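Local coordinates for uncharacterized protein (Deinococcus radiodurans, PDB 3GG7) that binds manganese in a TIM-barrel domain of the TatD type and is probably a metal-dependent hydrolase acting on ester bonds, its substrate unknown, at residues A[5-10]-A[192-197]; A[109-114]-A[137-142]; A[144-149]-A[166-171]. All blocks are in the same frame, centred on the assembly; numbering follows the deposited sequence.

Interactions 1 and 3 lie in the buried barrel core, their centres about 9 Å apart, whereas interaction 2 sits at the periphery, its centre about 17 Å from that of the chain. Residues 166-169 and 191-193 are neighbouring strands, so 1 and 3 share a sheet and meet directly through Glu-194, which takes hydrogen bonds from Ser-168 and His-148. Interaction 2 joins a helix end to the turn that leads into strand 143-148, the strand that opens interaction 3. The chemistry follows position: metal ligands and buried carboxylates in 1, regular backbone bonding in 3, and packing without a single hydrogen bond across the segments in 2.

Interaction 1. Residues A[5-10]-A[192-197]; sequences DFHVHL and LTETDG. With MN (manganese (II) ion), chain B.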
loop_
_atom_site.group_PDB
_atom_site.type_symbol
_atom_site.label_atom_id
_atom_site.label_comp_id
_atom_site.label_asym_id
_atom_site.label_seq_id
_atom_site.Cartn_x
_atom_site.Cartn_y
_atom_site.Cartn_z
ATOM N N ASP A 5 -9.801 -2.984 -0.311
ATOM C CA ASP A 5 -8.622 -3.085 -1.175
ATOM C C ASP A 5 -7.710 -1.932 -0.751
ATOM O O ASP A 5 -7.904 -0.788 -1.192
ATOM C CB ASP A 5 -8.961 -2.948 -2.667
ATOM C CG ASP A 5 -7.731 -3.056 -3.555
ATOM O OD1 ASP A 5 -6.568 -3.023 -3.053
ATOM O OD2 ASP A 5 -7.900 -3.189 -4.782
ATOM N N PHE A 6 -6.731 -2.222 0.095
ATOM C CA PHE A 6 -5.974 -1.168 0.731
ATOM C C PHE A 6 -4.684 -0.795 -0.007
ATOM O O PHE A 6 -3.778 -0.238 0.592
ATOM C CB PHE A 6 -5.703 -1.497 2.208
ATOM C CG PHE A 6 -5.847 -0.313 3.113
ATOM C CD1 PHE A 6 -7.108 0.204 3.349
ATOM C CD2 PHE A 6 -4.754 0.333 3.668
ATOM C CE1 PHE A 6 -7.263 1.298 4.157
ATOM C CE2 PHE A 6 -4.928 1.450 4.474
ATOM C CZ PHE A 6 -6.170 1.902 4.734
ATOM N N HIS A 7 -4.643 -1.001 -1.314
ATOM C CA HIS A 7 -3.598 -0.456 -2.162
ATOM C C HIS A 7 -3.971 -0.722 -3.601
ATOM O O HIS A 7 -3.780 -1.838 -4.106
ATOM C CB HIS A 7 -2.250 -1.098 -1.837
ATOM C CG HIS A 7 -1.115 -0.607 -2.679
ATOM N ND1 HIS A 7 -0.151 0.242 -2.192
ATOM C CD2 HIS A 7 -0.792 -0.834 -3.985
ATOM C CE1 HIS A 7 0.723 0.508 -3.150
ATOM N NE2 HIS A 7 0.372 -0.146 -4.236
ATOM N N VAL A 8 -4.483 0.311 -4.272
ATOM C CA VAL A 8 -4.878 0.207 -5.663
ATOM C C VAL A 8 -4.682 1.536 -6.398
ATOM O O VAL A 8 -4.872 2.603 -5.823
ATOM C CB VAL A 8 -6.309 -0.344 -5.789
ATOM C CG1 VAL A 8 -7.362 0.591 -5.108
ATOM C CG2 VAL A 8 -6.685 -0.609 -7.241
ATOM N N HIS A 9 -4.271 1.452 -7.662
ATOM C CA HIS A 9 -3.996 2.626 -8.473
ATOM C C HIS A 9 -5.209 2.963 -9.312
ATOM O O HIS A 9 -5.214 2.716 -10.525
ATOM C CB HIS A 9 -2.762 2.402 -9.347
ATOM C CG HIS A 9 -1.524 2.093 -8.560
ATOM N ND1 HIS A 9 -0.570 3.046 -8.275
ATOM C CD2 HIS A 9 -1.077 0.940 -8.007
ATOM C CE1 HIS A 9 0.398 2.499 -7.563
ATOM N NE2 HIS A 9 0.128 1.217 -7.399
ATOM N N LEU A 10 -6.234 3.534 -8.690
ATOM C CA LEU A 10 -7.435 3.920 -9.460
ATOM C C LEU A 10 -7.088 4.821 -10.627
ATOM O O LEU A 10 -7.690 4.689 -11.698
ATOM C CB LEU A 10 -8.456 4.650 -8.604
ATOM C CG LEU A 10 -9.062 3.935 -7.444
ATOM C CD1 LEU A 10 -10.137 4.882 -6.895
ATOM C CD2 LEU A 10 -9.684 2.598 -7.870
ATOM N N LEU A 192 -4.009 -6.700 6.172
ATOM C CA LEU A 192 -4.999 -6.033 5.325
ATOM C C LEU A 192 -4.945 -6.717 3.975
ATOM O O LEU A 192 -3.968 -7.390 3.635
ATOM C CB LEU A 192 -4.631 -4.538 5.171
ATOM C CG LEU A 192 -4.465 -3.776 6.480
ATOM C CD1 LEU A 192 -3.905 -2.404 6.217
ATOM C CD2 LEU A 192 -5.785 -3.718 7.279
ATOM N N THR A 193 -5.985 -6.512 3.176
ATOM C CA THR A 193 -6.080 -7.080 1.840
ATOM C C THR A 193 -5.884 -5.970 0.793
ATOM O O THR A 193 -6.271 -4.849 1.034
ATOM C CB THR A 193 -7.444 -7.771 1.639
ATOM O OG1 THR A 193 -8.498 -6.923 2.094
ATOM C CG2 THR A 193 -7.523 -9.100 2.424
ATOM N N GLU A 194 -5.320 -6.313 -0.361
ATOM C CA GLU A 194 -5.112 -5.362 -1.479
ATOM C C GLU A 194 -5.202 -6.089 -2.810
ATOM O O GLU A 194 -5.184 -7.325 -2.833
ATOM C CB GLU A 194 -3.726 -4.702 -1.380
ATOM C CG GLU A 194 -2.537 -5.664 -1.605
ATOM C CD GLU A 194 -1.191 -4.940 -1.806
ATOM O OE1 GLU A 194 -0.833 -4.089 -0.970
ATOM O OE2 GLU A 194 -0.526 -5.206 -2.831
ATOM N N THR A 195 -5.268 -5.355 -3.921
ATOM C CA THR A 195 -5.026 -5.910 -5.248
ATOM C C THR A 195 -3.776 -5.374 -5.956
ATOM O O THR A 195 -3.175 -6.068 -6.751
ATOM C CB THR A 195 -6.180 -5.698 -6.230
ATOM O OG1 THR A 195 -6.358 -4.289 -6.492
ATOM C CG2 THR A 195 -7.477 -6.331 -5.719
ATOM N N ASP A 196 -3.431 -4.104 -5.736
ATOM C CA ASP A 196 -2.441 -3.432 -6.556
ATOM C C ASP A 196 -2.831 -3.395 -8.046
ATOM O O ASP A 196 -1.949 -3.369 -8.928
ATOM C CB ASP A 196 -1.039 -4.034 -6.396
ATOM C CG ASP A 196 0.068 -3.054 -6.780
ATOM O OD1 ASP A 196 -0.157 -1.823 -6.693
ATOM O OD2 ASP A 196 1.174 -3.518 -7.154
ATOM N N GLY A 197 -4.129 -3.379 -8.343
ATOM C CA GLY A 197 -4.564 -3.154 -9.715
ATOM C C GLY A 197 -4.146 -1.763 -10.148
ATOM O O GLY A 197 -4.003 -0.865 -9.314
HETATM MN MN MN B . 1.193 -0.123 -6.183
HETATM O O HOH W 1 2.686 -1.412 -6.689
#
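The meeting of residues 5-10 and 192-197 is a buried, metal-centred contact that closes the TIM barrel, bringing the first strand, 4-8, beside the last, 191-193, at the metal-binding end. His-7 and His-9 form the HxH pair familiar from metallo-dependent hydrolases; with Asp-196 they bind manganese, and Glu-86 and a water complete the site. Both histidines bind through NE2, and Asp-196 OD1 binds the metal at 2.2 Å. The two imidazoles present their edges to this oxygen, and the carboxylate is turned 63° from the ring of His-7. The other oxygen, Asp-196 OD2, accepts a 2.6 Å hydrogen bond from the metal-bound water. Rotation of His-7 is further fixed by its ND1 bond to Ser-122. Glu-194 lies alongside His-7, its OE1 3.4 Å from His-7 CB and its carboxylate 14° from the ring plane, bonded to Ser-168 and His-148.

Backbone bonds set these ligands in place. Phe-6 N donates to Thr-193 O at 2.8 Å, Asp-196 N to His-7 O, and His-9 N to Gly-197 O at 2.9 Å. Gly-197 brings that carbonyl close to Val-8 CG2 as well. Away from the metal, Phe-6 CD2 packs on Leu-192 CD1, an apolar pair covered by helix 227-243.

Asp-5 acts as a second-shell organiser, a buried carboxylate held by three donors. With CG anti to the backbone N (chi1 -180°), the carboxylate is carried toward Thr-195. Asp-5 OD1 closes an Asx turn with His-7 N and accepts Thr-195 N from the opposite face of the carboxylate plane. Thr-195 suits its place because its hydroxyl works twice: OG1 accepts from Gly-197 N at 3.0 Å in an ST turn, and donates to the syn side of Asp-5 OD2 at 2.6 Å.

Interaction 2. Residues A[109-114]-A[137-142]; sequences ILRRCE and EANPRS
Leu-110 and the residues after it on helix 99-115 pack against the turn at 139-142, which follows helix 129-138, so this is helix-to-turn packing on the outer layer of the TIM barrel. The turn leads into strand 143-148, and Ser-142 is also bonded through its backbone to Arg-119 of the adjacent strand. Leu-110 gives the contact its apolar centre. Its CD1 branch lies 3.9 Å from Asn-139 ND2, the two side chains crossing at about a right angle, while its CD2 branch reaches Ser-142 OG at 3.8 Å. Leucine suits this place because its two methyls can cover both ends of the turn, with Leu-121 of the sheet also touching it.

Next, Arg-111 starts away from the turn, but its long chain brings NH1 back to 3.3 Å from Asn-139 OD1, at a poor angle for a hydrogen bond. The amide is held at its other end, where ND2 bonds to Cys-135 O. Cys-113, small enough for close approach, sets CB 3.3 Å from Ser-142 O and also touches Val-84 and Leu-121. Toward solvent, Glu-114 packs through its methylene carbons, CG lying 3.6 Å from Arg-141 CB. Their charged ends stay beyond salt-bridge distance, which leaves at most a modest attraction through space. The backbone comes close too, with Glu-114 CA making a CH...O contact to Arg-141 O.

The turn fixes itself from within. Ser-142 OG, placed between its backbone N and carbonyl carbon (chi1 55°), donates to Asn-139 O at 2.7 Å, an oxygen that also accepts from Ser-142 N.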
loop_
_atom_site.group_PDB
_atom_site.type_symbol
_atom_site.label_atom_id
_atom_site.label_comp_id
_atom_site.label_asym_id
_atom_site.label_seq_id
_atom_site.Cartn_x
_atom_site.Cartn_y
_atom_site.Cartn_z
ATOM N N ILE A 109 10.372 12.011 2.563
ATOM C CA ILE A 109 8.977 11.719 2.791
ATOM C C ILE A 109 8.754 11.324 4.249
ATOM O O ILE A 109 7.846 11.828 4.881
ATOM C CB ILE A 109 8.458 10.665 1.802
ATOM C CG1 ILE A 109 8.189 11.364 0.447
ATOM C CG2 ILE A 109 7.203 10.004 2.332
ATOM C CD1 ILE A 109 7.827 10.461 -0.709
ATOM N N LEU A 110 9.594 10.445 4.779
ATOM C CA LEU A 110 9.437 9.999 6.159
ATOM C C LEU A 110 9.609 11.158 7.132
ATOM O O LEU A 110 8.823 11.298 8.059
ATOM C CB LEU A 110 10.413 8.872 6.473
ATOM C CG LEU A 110 10.205 7.575 5.701
ATOM C CD1 LEU A 110 11.240 6.550 6.104
ATOM C CD2 LEU A 110 8.796 6.991 5.930
ATOM N N ARG A 111 10.577 12.018 6.868
ATOM C CA ARG A 111 10.790 13.177 7.722
ATOM C C ARG A 111 9.599 14.150 7.696
ATOM O O ARG A 111 9.167 14.623 8.752
ATOM C CB ARG A 111 12.098 13.869 7.356
ATOM C CG ARG A 111 13.328 13.035 7.693
ATOM C CD ARG A 111 14.545 13.918 7.894
ATOM N NE ARG A 111 15.815 13.225 7.672
ATOM C CZ ARG A 111 16.324 12.260 8.443
ATOM N NH1 ARG A 111 15.674 11.799 9.518
ATOM N NH2 ARG A 111 17.506 11.732 8.128
ATOM N N ARG A 112 9.031 14.404 6.509
ATOM C CA ARG A 112 7.872 15.294 6.396
ATOM C C ARG A 112 6.667 14.671 7.076
ATOM O O ARG A 112 5.896 15.368 7.740
ATOM C CB ARG A 112 7.546 15.623 4.944
ATOM C CG ARG A 112 8.689 16.293 4.183
ATOM C CD ARG A 112 8.991 17.703 4.674
ATOM N NE ARG A 112 9.776 17.732 5.910
ATOM C CZ ARG A 112 11.084 17.476 6.010
ATOM N NH1 ARG A 112 11.674 17.545 7.202
ATOM N NH2 ARG A 112 11.813 17.141 4.947
ATOM N N CYS A 113 6.515 13.347 6.974
ATOM C CA CYS A 113 5.439 12.663 7.687
ATOM C C CYS A 113 5.591 12.894 9.191
ATOM O O CYS A 113 4.637 13.247 9.861
ATOM C CB CYS A 113 5.414 11.181 7.398
ATOM S SG CYS A 113 4.775 10.799 5.727
ATOM N N GLU A 114 6.808 12.741 9.698
ATOM C CA GLU A 114 7.057 12.997 11.129
ATOM C C GLU A 114 6.688 14.437 11.501
ATOM O O GLU A 114 5.993 14.668 12.516
ATOM C CB GLU A 114 8.509 12.702 11.494
ATOM C CG GLU A 114 8.793 12.933 12.967
ATOM C CD GLU A 114 10.203 12.597 13.381
ATOM O OE1 GLU A 114 10.849 11.702 12.769
ATOM O OE2 GLU A 114 10.653 13.224 14.367
ATOM N N GLU A 137 13.190 2.143 10.814
ATOM C CA GLU A 137 13.787 2.103 12.164
ATOM C C GLU A 137 14.391 3.458 12.531
ATOM O O GLU A 137 14.339 3.875 13.695
ATOM C CB GLU A 137 14.843 1.020 12.273
ATOM C CG GLU A 137 15.306 0.850 13.704
ATOM C CD GLU A 137 16.027 -0.442 13.954
ATOM O OE1 GLU A 137 16.154 -0.798 15.147
ATOM O OE2 GLU A 137 16.463 -1.093 12.987
ATOM N N ALA A 138 14.949 4.149 11.542
ATOM C CA ALA A 138 15.573 5.454 11.738
ATOM C C ALA A 138 14.557 6.591 11.868
ATOM O O ALA A 138 14.893 7.690 12.323
ATOM C CB ALA A 138 16.530 5.742 10.593
ATOM N N ASN A 139 13.317 6.321 11.457
ATOM C CA ASN A 139 12.253 7.316 11.433
ATOM C C ASN A 139 10.968 6.753 12.035
ATOM O O ASN A 139 9.954 6.695 11.345
ATOM C CB ASN A 139 11.963 7.712 9.965
ATOM C CG ASN A 139 13.108 8.451 9.312
ATOM O OD1 ASN A 139 13.206 9.675 9.421
ATOM N ND2 ASN A 139 13.973 7.721 8.607
ATOM N N PRO A 140 10.992 6.331 13.327
ATOM C CA PRO A 140 9.831 5.685 13.940
ATOM C C PRO A 140 8.626 6.598 14.133
ATOM O O PRO A 140 7.517 6.098 14.251
ATOM C CB PRO A 140 10.361 5.211 15.309
ATOM C CG PRO A 140 11.457 6.109 15.595
ATOM C CD PRO A 140 12.102 6.443 14.287
ATOM N N ARG A 141 8.820 7.912 14.111
ATOM C CA ARG A 141 7.703 8.839 14.292
ATOM C C ARG A 141 7.030 9.251 12.971
ATOM O O ARG A 141 6.144 10.100 12.971
ATOM C CB ARG A 141 8.177 10.078 15.042
ATOM C CG ARG A 141 8.575 9.796 16.469
ATOM C CD ARG A 141 8.952 11.073 17.155
ATOM N NE ARG A 141 9.483 10.811 18.487
ATOM C CZ ARG A 141 10.778 10.716 18.799
ATOM N NH1 ARG A 141 11.727 10.870 17.876
ATOM N NH2 ARG A 141 11.125 10.470 20.058
ATOM N N SER A 142 7.432 8.619 11.866
ATOM C CA SER A 142 6.818 8.892 10.558
ATOM C C SER A 142 5.388 8.357 10.457
ATOM O O SER A 142 4.603 8.797 9.601
ATOM C CB SER A 142 7.673 8.327 9.424
ATOM O OG SER A 142 7.918 6.956 9.607
#

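Interaction 3. Residues A[144-149]-A[166-171]; sequences TPILHW and WFSVGP
Strands 144-148 and 166-169 run parallel, their axes 4.3 Å apart at closest approach and inclined by 30°. Three backbone bonds join them: Trp-166 N to Pro-145 O, Leu-147 N to Trp-166 O at 2.8 Å, and Ser-168 N to Leu-147 O. A fourth, Trp-149 N to Ser-168 O, continues the pattern just beyond the first strand. A water donates to both Leu-147 O and Ser-168 O. Proline suits 145, where strand 166-169 begins: Trp-166, its first residue, bonds to the carbonyl, and no backbone bond across these segments uses the proline N.

Leu-147 and Phe-167 point to the helix-covered face and lie side by side, Leu-147 CD1 4.0 Å from Phe-167 CE1; helix 154-162 packs over them. Ile-146, His-148, Trp-166 and Ser-168 occupy the other face. At the start of the first strand, Thr-144 CG2 touches the five-membered ring of the Trp-166 indole, 3.5 Å from CD1. Ile-146 CG2 lies 3.8 Å from Ser-168 OG. The small serine lets its hydroxyl stand 3.5 Å from His-148 CB and bond to Glu-194 OE1. His-148 ND1 bonds to Glu-194 OE2, so one carboxylate links both strands, and the imidazole stacks on that of His-7.

The strands belong to a right-handed beta-alpha-beta unit of the TIM barrel, connected by helix 154-162, and carry His-148, a predicted ligand of a second metal, beside the manganese site.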
loop_
_atom_site.group_PDB
_atom_site.type_symbol
_atom_site.label_atom_id
_atom_site.label_comp_id
_atom_site.label_asym_id
_atom_site.label_seq_id
_atom_site.Cartn_x
_atom_site.Cartn_y
_atom_site.Cartn_z
ATOM N N THR A 144 2.558 4.856 10.850
ATOM C CA THR A 144 2.304 3.414 10.839
ATOM C C THR A 144 2.620 2.854 9.465
ATOM O O THR A 144 1.935 3.207 8.495
ATOM C CB THR A 144 0.840 3.071 11.200
ATOM O OG1 THR A 144 0.555 3.622 12.487
ATOM C CG2 THR A 144 0.601 1.526 11.207
ATOM N N PRO A 145 3.659 2.016 9.350
ATOM C CA PRO A 145 4.066 1.530 8.038
ATOM C C PRO A 145 3.355 0.269 7.636
ATOM O O PRO A 145 3.368 -0.731 8.369
ATOM C CB PRO A 145 5.565 1.254 8.210
ATOM C CG PRO A 145 5.766 0.986 9.674
ATOM C CD PRO A 145 4.611 1.627 10.412
ATOM N N ILE A 146 2.729 0.282 6.467
ATOM C CA ILE A 146 2.174 -0.922 5.897
ATOM C C ILE A 146 3.065 -1.367 4.760
ATOM O O ILE A 146 3.272 -0.617 3.794
ATOM C CB ILE A 146 0.771 -0.676 5.293
ATOM C CG1 ILE A 146 -0.155 -0.013 6.309
ATOM C CG2 ILE A 146 0.190 -1.996 4.811
ATOM C CD1 ILE A 146 -1.446 0.586 5.654
ATOM N N LEU A 147 3.573 -2.585 4.838
ATOM C CA LEU A 147 4.352 -3.108 3.755
ATOM C C LEU A 147 3.411 -3.749 2.771
ATOM O O LEU A 147 2.778 -4.771 3.034
ATOM C CB LEU A 147 5.415 -4.094 4.276
ATOM C CG LEU A 147 6.370 -3.442 5.260
ATOM C CD1 LEU A 147 7.417 -4.486 5.653
ATOM C CD2 LEU A 147 7.046 -2.231 4.684
ATOM N N HIS A 148 3.306 -3.121 1.603
ATOM C CA HIS A 148 2.410 -3.588 0.552
ATOM C C HIS A 148 3.120 -4.660 -0.298
ATOM O O HIS A 148 4.291 -4.513 -0.648
ATOM C CB HIS A 148 1.926 -2.379 -0.265
ATOM C CG HIS A 148 2.215 -2.462 -1.729
ATOM N ND1 HIS A 148 1.486 -3.256 -2.587
ATOM C CD2 HIS A 148 3.129 -1.817 -2.494
ATOM C CE1 HIS A 148 1.963 -3.117 -3.815
ATOM N NE2 HIS A 148 2.963 -2.256 -3.779
ATOM N N TRP A 149 2.411 -5.758 -0.546
ATOM C CA TRP A 149 2.912 -6.890 -1.337
ATOM C C TRP A 149 4.342 -7.274 -0.937
ATOM O O TRP A 149 5.259 -7.298 -1.769
ATOM C CB TRP A 149 2.830 -6.558 -2.833
ATOM C CG TRP A 149 2.975 -7.737 -3.783
ATOM C CD1 TRP A 149 3.451 -9.003 -3.504
ATOM C CD2 TRP A 149 2.652 -7.735 -5.181
ATOM N NE1 TRP A 149 3.448 -9.765 -4.645
ATOM C CE2 TRP A 149 2.967 -9.017 -5.687
ATOM C CE3 TRP A 149 2.139 -6.761 -6.061
ATOM C CZ2 TRP A 149 2.775 -9.359 -7.026
ATOM C CZ3 TRP A 149 1.958 -7.101 -7.393
ATOM C CH2 TRP A 149 2.272 -8.394 -7.861
ATOM N N TRP A 166 2.661 -3.230 9.543
ATOM C CA TRP A 166 1.483 -3.946 9.077
ATOM C C TRP A 166 1.738 -4.449 7.659
ATOM O O TRP A 166 2.774 -4.125 7.084
ATOM C CB TRP A 166 0.251 -3.040 9.084
ATOM C CG TRP A 166 -0.202 -2.560 10.441
ATOM C CD1 TRP A 166 0.550 -1.990 11.420
ATOM C CD2 TRP A 166 -1.532 -2.573 10.912
ATOM N NE1 TRP A 166 -0.237 -1.665 12.499
ATOM C CE2 TRP A 166 -1.528 -2.005 12.202
ATOM C CE3 TRP A 166 -2.739 -3.026 10.367
ATOM C CZ2 TRP A 166 -2.682 -1.881 12.966
ATOM C CZ3 TRP A 166 -3.891 -2.879 11.125
ATOM C CH2 TRP A 166 -3.842 -2.338 12.419
ATOM N N PHE A 167 0.812 -5.224 7.093
ATOM C CA PHE A 167 0.985 -5.851 5.801
ATOM C C PHE A 167 -0.293 -5.833 5.022
ATOM O O PHE A 167 -1.330 -6.186 5.565
ATOM C CB PHE A 167 1.464 -7.315 5.986
ATOM C CG PHE A 167 2.647 -7.415 6.882
ATOM C CD1 PHE A 167 3.938 -7.307 6.358
ATOM C CD2 PHE A 167 2.484 -7.508 8.254
ATOM C CE1 PHE A 167 5.036 -7.324 7.186
ATOM C CE2 PHE A 167 3.580 -7.510 9.100
ATOM C CZ PHE A 167 4.865 -7.437 8.558
ATOM N N SER A 168 -0.229 -5.443 3.748
ATOM C CA SER A 168 -1.354 -5.625 2.870
ATOM C C SER A 168 -0.977 -6.674 1.842
ATOM O O SER A 168 0.058 -6.603 1.199
ATOM C CB SER A 168 -1.839 -4.288 2.245
ATOM O OG SER A 168 -0.812 -3.618 1.523
ATOM N N VAL A 169 -1.825 -7.686 1.739
ATOM C CA VAL A 169 -1.503 -8.878 0.985
ATOM C C VAL A 169 -2.489 -9.007 -0.154
ATOM O O VAL A 169 -3.675 -8.659 -0.011
ATOM C CB VAL A 169 -1.479 -10.155 1.893
ATOM C CG1 VAL A 169 -0.537 -9.962 3.074
ATOM C CG2 VAL A 169 -2.862 -10.519 2.379
ATOM N N GLY A 170 -1.992 -9.485 -1.289
ATOM C CA GLY A 170 -2.744 -9.550 -2.518
ATOM C C GLY A 170 -2.931 -10.937 -3.080
ATOM O O GLY A 170 -2.546 -11.935 -2.455
ATOM N N PRO A 171 -3.513 -11.022 -4.278
ATOM C CA PRO A 171 -3.825 -12.316 -4.893
ATOM C C PRO A 171 -2.638 -13.258 -5.090
ATOM O O PRO A 171 -2.787 -14.475 -4.922
ATOM C CB PRO A 171 -4.396 -11.911 -6.248
ATOM C CG PRO A 171 -5.041 -10.568 -5.986
ATOM C CD PRO A 171 -4.093 -9.897 -5.035
HETATM O O HOH W 2 2.457 -7.508 2.376
#